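Local coordinates for protein UDP-N-acetylmuramate--L-alanine ligase (PDB 1J6U) that joins L-alanine to UDP-N-acetylmuramate at the expense of ATP, a step of peptidoglycan biosynthesis in building the bacterial cell wall, at residues 177-187 and 209-220. Residues are numbered along the deposited sequence; the frame is centred on the assembly and turned at random.
Sequences FSEFSPNYLII and FEKISRNTDLVV
Leu185 of strand 184-187 and Leu218 and Val220 of strand 218-222 exchange backbone bonds in parallel register: Leu218 N to Asn183 O, Leu185 N to Leu218 O, Val220 N to Leu185 O (2.7 Å, 168° at the hydrogen) and Ile187 N to Val220 O. Helix 202-214 makes the connection, completing a beta-alpha-beta crossover of the Mur ligase middle domain, which carries the predicted ATP-binding residues. On the helix side of the sheet, Leu185 CD2 meets Ile212 CG2 at 3.8 Å, while Ile212 CG1, swung opposite the backbone N, lies against Phe180 O and Pro182 CD. About one turn earlier in the helix, the edge of Phe177 is directed at the face of Phe209, ring planes 60° apart and centroids separated by 4.8 Å. The fully extended Lys211 passes Ser178 O and delivers NZ to the syn lone pair of Glu179 OE1 at 3.0 Å. Putting a methionine at Lys211 would probably leave that carboxylate oxygen without its cationic mate, Arg106 offering Glu179 OE2 merely a weak, long ion pair. At the helix end, Asn215 ND2 and N approach Lys211 O from opposite faces of its plane, and Thr216 OG1 donates to Ile212 O (2.9 Å). Just before the strands, a water accepts from Asn183 ND2 and donates to Asp217 OD2 (2.6 Å), joining an amide and a carboxylate whose planes are 85° apart; Asn183 OD1 is taken by Glu116 N. The chemistry is thus divided: main-chain bonds fix the strand register, apolar groups seat the helix, and charge and water bridge the partly exposed margins.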
ATOM      1  N   PHE A 177     -10.292 -13.278  -5.186  1.00 46.31           N
ATOM      2  CA  PHE A 177     -10.655 -12.366  -4.105  1.00 48.69           C
ATOM      3  C   PHE A 177     -12.152 -12.401  -3.962  1.00 44.07           C
ATOM      4  O   PHE A 177     -12.678 -12.254  -2.859  1.00 50.07           O
ATOM      5  CB  PHE A 177     -10.144 -10.939  -4.364  1.00 31.80           C
ATOM      6  CG  PHE A 177     -11.047 -10.090  -5.207  1.00 40.79           C
ATOM      7  CD1 PHE A 177     -11.959  -9.204  -4.604  1.00 40.21           C
ATOM      8  CD2 PHE A 177     -10.958 -10.122  -6.593  1.00 37.32           C
ATOM      9  CE1 PHE A 177     -12.767  -8.357  -5.370  1.00 40.80           C
ATOM     10  CE2 PHE A 177     -11.759  -9.282  -7.374  1.00 43.25           C
ATOM     11  CZ  PHE A 177     -12.670  -8.393  -6.767  1.00 46.31           C
ATOM     12  N   SER A 178     -12.815 -12.642  -5.088  1.00 44.73           N
ATOM     13  CA  SER A 178     -14.280 -12.736  -5.176  1.00 52.04           C
ATOM     14  C   SER A 178     -14.874 -13.887  -4.342  1.00 50.68           C
ATOM     15  O   SER A 178     -16.084 -13.978  -4.191  1.00 56.74           O
ATOM     16  CB  SER A 178     -14.690 -12.951  -6.621  1.00 45.07           C
ATOM     17  OG  SER A 178     -14.238 -14.234  -6.994  1.00 58.17           O
ATOM     18  N   GLU A 179     -14.013 -14.753  -3.820  1.00 46.07           N
ATOM     19  CA  GLU A 179     -14.411 -15.886  -3.010  1.00 39.33           C
ATOM     20  C   GLU A 179     -14.491 -15.520  -1.538  1.00 42.35           C
ATOM     21  O   GLU A 179     -14.905 -16.327  -0.704  1.00 37.69           O
ATOM     22  CB  GLU A 179     -13.410 -17.038  -3.185  1.00 52.37           C
ATOM     23  CG  GLU A 179     -13.407 -17.640  -4.571  1.00 59.90           C
ATOM     24  CD  GLU A 179     -14.781 -18.145  -4.969  1.00 76.04           C
ATOM     25  OE1 GLU A 179     -15.368 -17.598  -5.935  1.00 77.13           O
ATOM     26  OE2 GLU A 179     -15.272 -19.087  -4.304  1.00 79.63           O
ATOM     27  N   PHE A 180     -14.066 -14.314  -1.208  1.00 40.16           N
ATOM     28  CA  PHE A 180     -14.136 -13.859   0.171  1.00 40.32           C
ATOM     29  C   PHE A 180     -15.550 -13.336   0.416  1.00 46.92           C
ATOM     30  O   PHE A 180     -16.265 -12.957  -0.513  1.00 49.39           O
ATOM     31  CB  PHE A 180     -13.122 -12.717   0.430  1.00 33.83           C
ATOM     32  CG  PHE A 180     -11.719 -13.190   0.567  1.00 35.06           C
ATOM     33  CD1 PHE A 180     -11.031 -13.713  -0.527  1.00 39.64           C
ATOM     34  CD2 PHE A 180     -11.100 -13.202   1.811  1.00 32.18           C
ATOM     35  CE1 PHE A 180      -9.741 -14.251  -0.360  1.00 33.47           C
ATOM     36  CE2 PHE A 180      -9.812 -13.735   1.976  1.00 40.58           C
ATOM     37  CZ  PHE A 180      -9.140 -14.258   0.896  1.00 34.37           C
ATOM     38  N   SER A 181     -15.964 -13.315   1.666  1.00 44.89           N
ATOM     39  CA  SER A 181     -17.270 -12.764   1.951  1.00 53.55           C
ATOM     40  C   SER A 181     -17.209 -12.070   3.311  1.00 48.98           C
ATOM     41  O   SER A 181     -17.716 -12.574   4.325  1.00 54.19           O
ATOM     42  CB  SER A 181     -18.325 -13.867   1.924  1.00 56.68           C
ATOM     43  OG  SER A 181     -17.849 -14.960   2.657  1.00 56.51           O
ATOM     44  N   PRO A 182     -16.560 -10.897   3.343  1.00 42.11           N
ATOM     45  CA  PRO A 182     -16.415 -10.109   4.571  1.00 45.68           C
ATOM     46  C   PRO A 182     -17.768  -9.519   4.961  1.00 45.55           C
ATOM     47  O   PRO A 182     -18.724  -9.543   4.169  1.00 47.08           O
ATOM     48  CB  PRO A 182     -15.447  -9.018   4.151  1.00 46.07           C
ATOM     49  CG  PRO A 182     -15.899  -8.760   2.676  1.00 33.54           C
ATOM     50  CD  PRO A 182     -16.025 -10.170   2.168  1.00 37.95           C
ATOM     51  N   ASN A 183     -17.834  -8.986   6.171  1.00 39.16           N
ATOM     52  CA  ASN A 183     -19.043  -8.340   6.676  1.00 34.49           C
ATOM     53  C   ASN A 183     -19.185  -7.036   5.910  1.00 40.71           C
ATOM     54  O   ASN A 183     -20.264  -6.704   5.381  1.00 43.55           O
ATOM     55  CB  ASN A 183     -18.893  -7.978   8.162  1.00 33.55           C
ATOM     56  CG  ASN A 183     -18.850  -9.186   9.068  1.00 45.07           C
ATOM     57  OD1 ASN A 183     -17.924 -10.008   9.017  1.00 46.65           O
ATOM     58  ND2 ASN A 183     -19.858  -9.299   9.924  1.00 49.04           N
ATOM     59  N   TYR A 184     -18.072  -6.297   5.891  1.00 41.92           N
ATOM     60  CA  TYR A 184     -17.992  -4.994   5.254  1.00 35.97           C
ATOM     61  C   TYR A 184     -16.848  -4.988   4.263  1.00 37.84           C
ATOM     62  O   TYR A 184     -15.782  -5.515   4.524  1.00 41.06           O
ATOM     63  CB  TYR A 184     -17.727  -3.933   6.307  1.00 38.87           C
ATOM     64  CG  TYR A 184     -18.368  -4.239   7.620  1.00 39.32           C
ATOM     65  CD1 TYR A 184     -17.610  -4.407   8.760  1.00 34.74           C
ATOM     66  CD2 TYR A 184     -19.746  -4.381   7.720  1.00 40.99           C
ATOM     67  CE1 TYR A 184     -18.204  -4.713   9.976  1.00 39.81           C
ATOM     68  CE2 TYR A 184     -20.343  -4.690   8.920  1.00 39.99           C
ATOM     69  CZ  TYR A 184     -19.576  -4.854  10.041  1.00 46.24           C
ATOM     70  OH  TYR A 184     -20.203  -5.167  11.218  1.00 48.53           O
ATOM     71  N   LEU A 185     -17.090  -4.364   3.131  1.00 30.30           N
ATOM     72  CA  LEU A 185     -16.123  -4.261   2.088  1.00 32.57           C
ATOM     73  C   LEU A 185     -16.103  -2.842   1.501  1.00 42.49           C
ATOM     74  O   LEU A 185     -17.159  -2.304   1.087  1.00 33.31           O
ATOM     75  CB  LEU A 185     -16.482  -5.226   0.979  1.00 42.30           C
ATOM     76  CG  LEU A 185     -15.729  -4.962  -0.318  1.00 45.75           C
ATOM     77  CD1 LEU A 185     -14.315  -5.525  -0.135  1.00 36.49           C
ATOM     78  CD2 LEU A 185     -16.451  -5.594  -1.522  1.00 43.91           C
ATOM     79  N   ILE A 186     -14.921  -2.214   1.511  1.00 36.97           N
ATOM     80  CA  ILE A 186     -14.787  -0.920   0.842  1.00 33.56           C
ATOM     81  C   ILE A 186     -14.108  -1.267  -0.495  1.00 36.20           C
ATOM     82  O   ILE A 186     -13.133  -2.044  -0.538  1.00 29.01           O
ATOM     83  CB  ILE A 186     -13.855   0.062   1.564  1.00 35.25           C
ATOM     84  CG1 ILE A 186     -14.492   0.578   2.853  1.00 28.22           C
ATOM     85  CG2 ILE A 186     -13.548   1.227   0.643  1.00 28.63           C
ATOM     86  CD1 ILE A 186     -13.550   1.507   3.682  1.00 23.58           C
ATOM     87  N   ILE A 187     -14.653  -0.748  -1.582  1.00 34.89           N
ATOM     88  CA  ILE A 187     -14.055  -0.968  -2.891  1.00 28.13           C
ATOM     89  C   ILE A 187     -13.669   0.452  -3.268  1.00 38.29           C
ATOM     90  O   ILE A 187     -14.550   1.245  -3.618  1.00 33.60           O
ATOM     91  CB  ILE A 187     -15.062  -1.465  -3.943  1.00 35.69           C
ATOM     92  CG1 ILE A 187     -15.681  -2.803  -3.520  1.00 41.20           C
ATOM     93  CG2 ILE A 187     -14.357  -1.611  -5.292  1.00 31.48           C
ATOM     94  CD1 ILE A 187     -16.740  -3.329  -4.529  1.00 36.86           C
ATOM     95  N   PHE A 209     -16.371  -8.712  -8.810  1.00 42.78           N
ATOM     96  CA  PHE A 209     -16.866  -7.723  -7.855  1.00 54.23           C
ATOM     97  C   PHE A 209     -18.315  -7.979  -7.492  1.00 51.07           C
ATOM     98  O   PHE A 209     -18.694  -7.932  -6.310  1.00 49.98           O
ATOM     99  CB  PHE A 209     -16.690  -6.303  -8.395  1.00 52.85           C
ATOM    100  CG  PHE A 209     -15.296  -5.806  -8.263  1.00 46.64           C
ATOM    101  CD1 PHE A 209     -14.465  -5.721  -9.372  1.00 53.61           C
ATOM    102  CD2 PHE A 209     -14.780  -5.518  -7.009  1.00 50.17           C
ATOM    103  CE1 PHE A 209     -13.139  -5.361  -9.238  1.00 54.03           C
ATOM    104  CE2 PHE A 209     -13.455  -5.157  -6.851  1.00 52.05           C
ATOM    105  CZ  PHE A 209     -12.628  -5.077  -7.969  1.00 64.72           C
ATOM    106  N   GLU A 210     -19.110  -8.256  -8.517  1.00 42.65           N
ATOM    107  CA  GLU A 210     -20.523  -8.567  -8.354  1.00 51.30           C
ATOM    108  C   GLU A 210     -20.689  -9.605  -7.232  1.00 48.13           C
ATOM    109  O   GLU A 210     -21.426  -9.412  -6.246  1.00 54.88           O
ATOM    110  CB  GLU A 210     -21.052  -9.155  -9.655  1.00 55.34           C
ATOM    111  CG  GLU A 210     -22.383  -8.630 -10.064  1.00 72.12           C
ATOM    112  CD  GLU A 210     -22.243  -7.441 -10.969  1.00 81.22           C
ATOM    113  OE1 GLU A 210     -21.431  -7.551 -11.916  1.00 83.24           O
ATOM    114  OE2 GLU A 210     -22.939  -6.418 -10.743  1.00 88.92           O
ATOM    115  N   LYS A 211     -19.959 -10.693  -7.407  1.00 36.70           N
ATOM    116  CA  LYS A 211     -19.914 -11.815  -6.501  1.00 39.36           C
ATOM    117  C   LYS A 211     -19.501 -11.504  -5.070  1.00 47.81           C
ATOM    118  O   LYS A 211     -20.175 -11.941  -4.124  1.00 49.36           O
ATOM    119  CB  LYS A 211     -18.981 -12.894  -7.068  1.00 36.45           C
ATOM    120  CG  LYS A 211     -18.841 -14.106  -6.141  1.00 48.21           C
ATOM    121  CD  LYS A 211     -18.173 -15.274  -6.839  1.00 51.46           C
ATOM    122  CE  LYS A 211     -18.481 -16.558  -6.106  1.00 68.86           C
ATOM    123  NZ  LYS A 211     -18.144 -17.741  -6.946  1.00 88.20           N
ATOM    124  N   ILE A 212     -18.401 -10.772  -4.881  1.00 45.05           N
ATOM    125  CA  ILE A 212     -18.016 -10.494  -3.500  1.00 47.30           C
ATOM    126  C   ILE A 212     -19.041  -9.547  -2.887  1.00 47.31           C
ATOM    127  O   ILE A 212     -19.373  -9.674  -1.704  1.00 44.65           O
ATOM    128  CB  ILE A 212     -16.587  -9.915  -3.363  1.00 47.13           C
ATOM    129  CG1 ILE A 212     -16.209  -9.898  -1.893  1.00 45.00           C
ATOM    130  CG2 ILE A 212     -16.494  -8.516  -3.957  1.00 43.69           C
ATOM    131  CD1 ILE A 212     -14.803  -9.558  -1.670  1.00 42.43           C
ATOM    132  N   SER A 213     -19.553  -8.614  -3.692  1.00 40.85           N
ATOM    133  CA  SER A 213     -20.573  -7.702  -3.199  1.00 47.81           C
ATOM    134  C   SER A 213     -21.737  -8.519  -2.639  1.00 59.35           C
ATOM    135  O   SER A 213     -22.141  -8.307  -1.489  1.00 58.54           O
ATOM    136  CB  SER A 213     -21.088  -6.827  -4.313  1.00 44.27           C
ATOM    137  OG  SER A 213     -20.064  -5.981  -4.762  1.00 63.92           O
ATOM    138  N   ARG A 214     -22.264  -9.455  -3.447  1.00 52.59           N
ATOM    139  CA  ARG A 214     -23.369 -10.298  -3.014  1.00 48.59           C
ATOM    140  C   ARG A 214     -23.111 -10.936  -1.652  1.00 49.36           C
ATOM    141  O   ARG A 214     -23.986 -10.978  -0.813  1.00 50.19           O
ATOM    142  CB  ARG A 214     -23.670 -11.394  -4.051  1.00 55.46           C
ATOM    143  CG  ARG A 214     -24.276 -10.825  -5.330  1.00 74.69           C
ATOM    144  CD  ARG A 214     -24.848 -11.872  -6.302  1.00 74.66           C
ATOM    145  NE  ARG A 214     -23.888 -12.333  -7.303  1.00 64.25           N
ATOM    146  CZ  ARG A 214     -23.115 -13.406  -7.149  1.00 73.45           C
ATOM    147  NH1 ARG A 214     -23.178 -14.148  -6.031  1.00 77.52           N
ATOM    148  NH2 ARG A 214     -22.282 -13.742  -8.121  1.00 61.88           N
ATOM    149  N   ASN A 215     -21.901 -11.398  -1.398  1.00 47.42           N
ATOM    150  CA  ASN A 215     -21.652 -12.025  -0.121  1.00 42.46           C
ATOM    151  C   ASN A 215     -21.149 -11.154   1.016  1.00 44.62           C
ATOM    152  O   ASN A 215     -20.628 -11.645   2.025  1.00 52.20           O
ATOM    153  CB  ASN A 215     -20.734 -13.191  -0.367  1.00 56.15           C
ATOM    154  CG  ASN A 215     -21.383 -14.202  -1.246  1.00 61.18           C
ATOM    155  OD1 ASN A 215     -22.251 -14.949  -0.791  1.00 75.69           O
ATOM    156  ND2 ASN A 215     -21.016 -14.212  -2.522  1.00 53.37           N
ATOM    157  N   THR A 216     -21.337  -9.857   0.872  1.00 37.39           N
ATOM    158  CA  THR A 216     -20.909  -8.926   1.897  1.00 52.44           C
ATOM    159  C   THR A 216     -22.132  -8.205   2.456  1.00 51.03           C
ATOM    160  O   THR A 216     -23.026  -7.827   1.685  1.00 47.26           O
ATOM    161  CB  THR A 216     -19.923  -7.891   1.290  1.00 48.46           C
ATOM    162  OG1 THR A 216     -18.745  -8.576   0.857  1.00 62.80           O
ATOM    163  CG2 THR A 216     -19.539  -6.840   2.308  1.00 48.80           C
ATOM    164  N   ASP A 217     -22.183  -8.023   3.776  1.00 38.92           N
ATOM    165  CA  ASP A 217     -23.310  -7.307   4.377  1.00 45.40           C
ATOM    166  C   ASP A 217     -23.400  -5.839   3.967  1.00 52.34           C
ATOM    167  O   ASP A 217     -24.477  -5.342   3.634  1.00 54.81           O
ATOM    168  CB  ASP A 217     -23.228  -7.411   5.879  1.00 41.73           C
ATOM    169  CG  ASP A 217     -23.184  -8.832   6.326  1.00 61.87           C
ATOM    170  OD1 ASP A 217     -23.690  -9.676   5.549  1.00 66.73           O
ATOM    171  OD2 ASP A 217     -22.658  -9.110   7.434  1.00 70.96           O
ATOM    172  N   LEU A 218     -22.271  -5.140   3.975  1.00 49.35           N
ATOM    173  CA  LEU A 218     -22.278  -3.744   3.587  1.00 44.04           C
ATOM    174  C   LEU A 218     -21.100  -3.450   2.648  1.00 45.44           C
ATOM    175  O   LEU A 218     -19.945  -3.726   2.954  1.00 41.45           O
ATOM    176  CB  LEU A 218     -22.213  -2.881   4.844  1.00 49.35           C
ATOM    177  CG  LEU A 218     -22.206  -1.361   4.719  1.00 51.10           C
ATOM    178  CD1 LEU A 218     -23.544  -0.886   4.218  1.00 39.11           C
ATOM    179  CD2 LEU A 218     -21.884  -0.750   6.081  1.00 59.73           C
ATOM    180  N   VAL A 219     -21.408  -2.883   1.494  1.00 38.94           N
ATOM    181  CA  VAL A 219     -20.388  -2.570   0.530  1.00 39.56           C
ATOM    182  C   VAL A 219     -20.277  -1.057   0.399  1.00 47.47           C
ATOM    183  O   VAL A 219     -21.285  -0.377   0.192  1.00 40.23           O
ATOM    184  CB  VAL A 219     -20.729  -3.197  -0.867  1.00 46.29           C
ATOM    185  CG1 VAL A 219     -19.719  -2.755  -1.907  1.00 31.92           C
ATOM    186  CG2 VAL A 219     -20.700  -4.722  -0.782  1.00 35.94           C
ATOM    187  N   VAL A 220     -19.062  -0.518   0.565  1.00 43.25           N
ATOM    188  CA  VAL A 220     -18.890   0.921   0.386  1.00 34.89           C
ATOM    189  C   VAL A 220     -18.240   1.037  -0.971  1.00 35.55           C
ATOM    190  O   VAL A 220     -17.308   0.304  -1.327  1.00 41.20           O
ATOM    191  CB  VAL A 220     -18.027   1.596   1.472  1.00 30.12           C
ATOM    192  CG1 VAL A 220     -17.747   3.016   1.066  1.00 27.28           C
ATOM    193  CG2 VAL A 220     -18.795   1.617   2.820  1.00 30.02           C
TER
HETATM  194  O   HOH W   1     -22.390  -7.524   9.414  1.00 68.67           O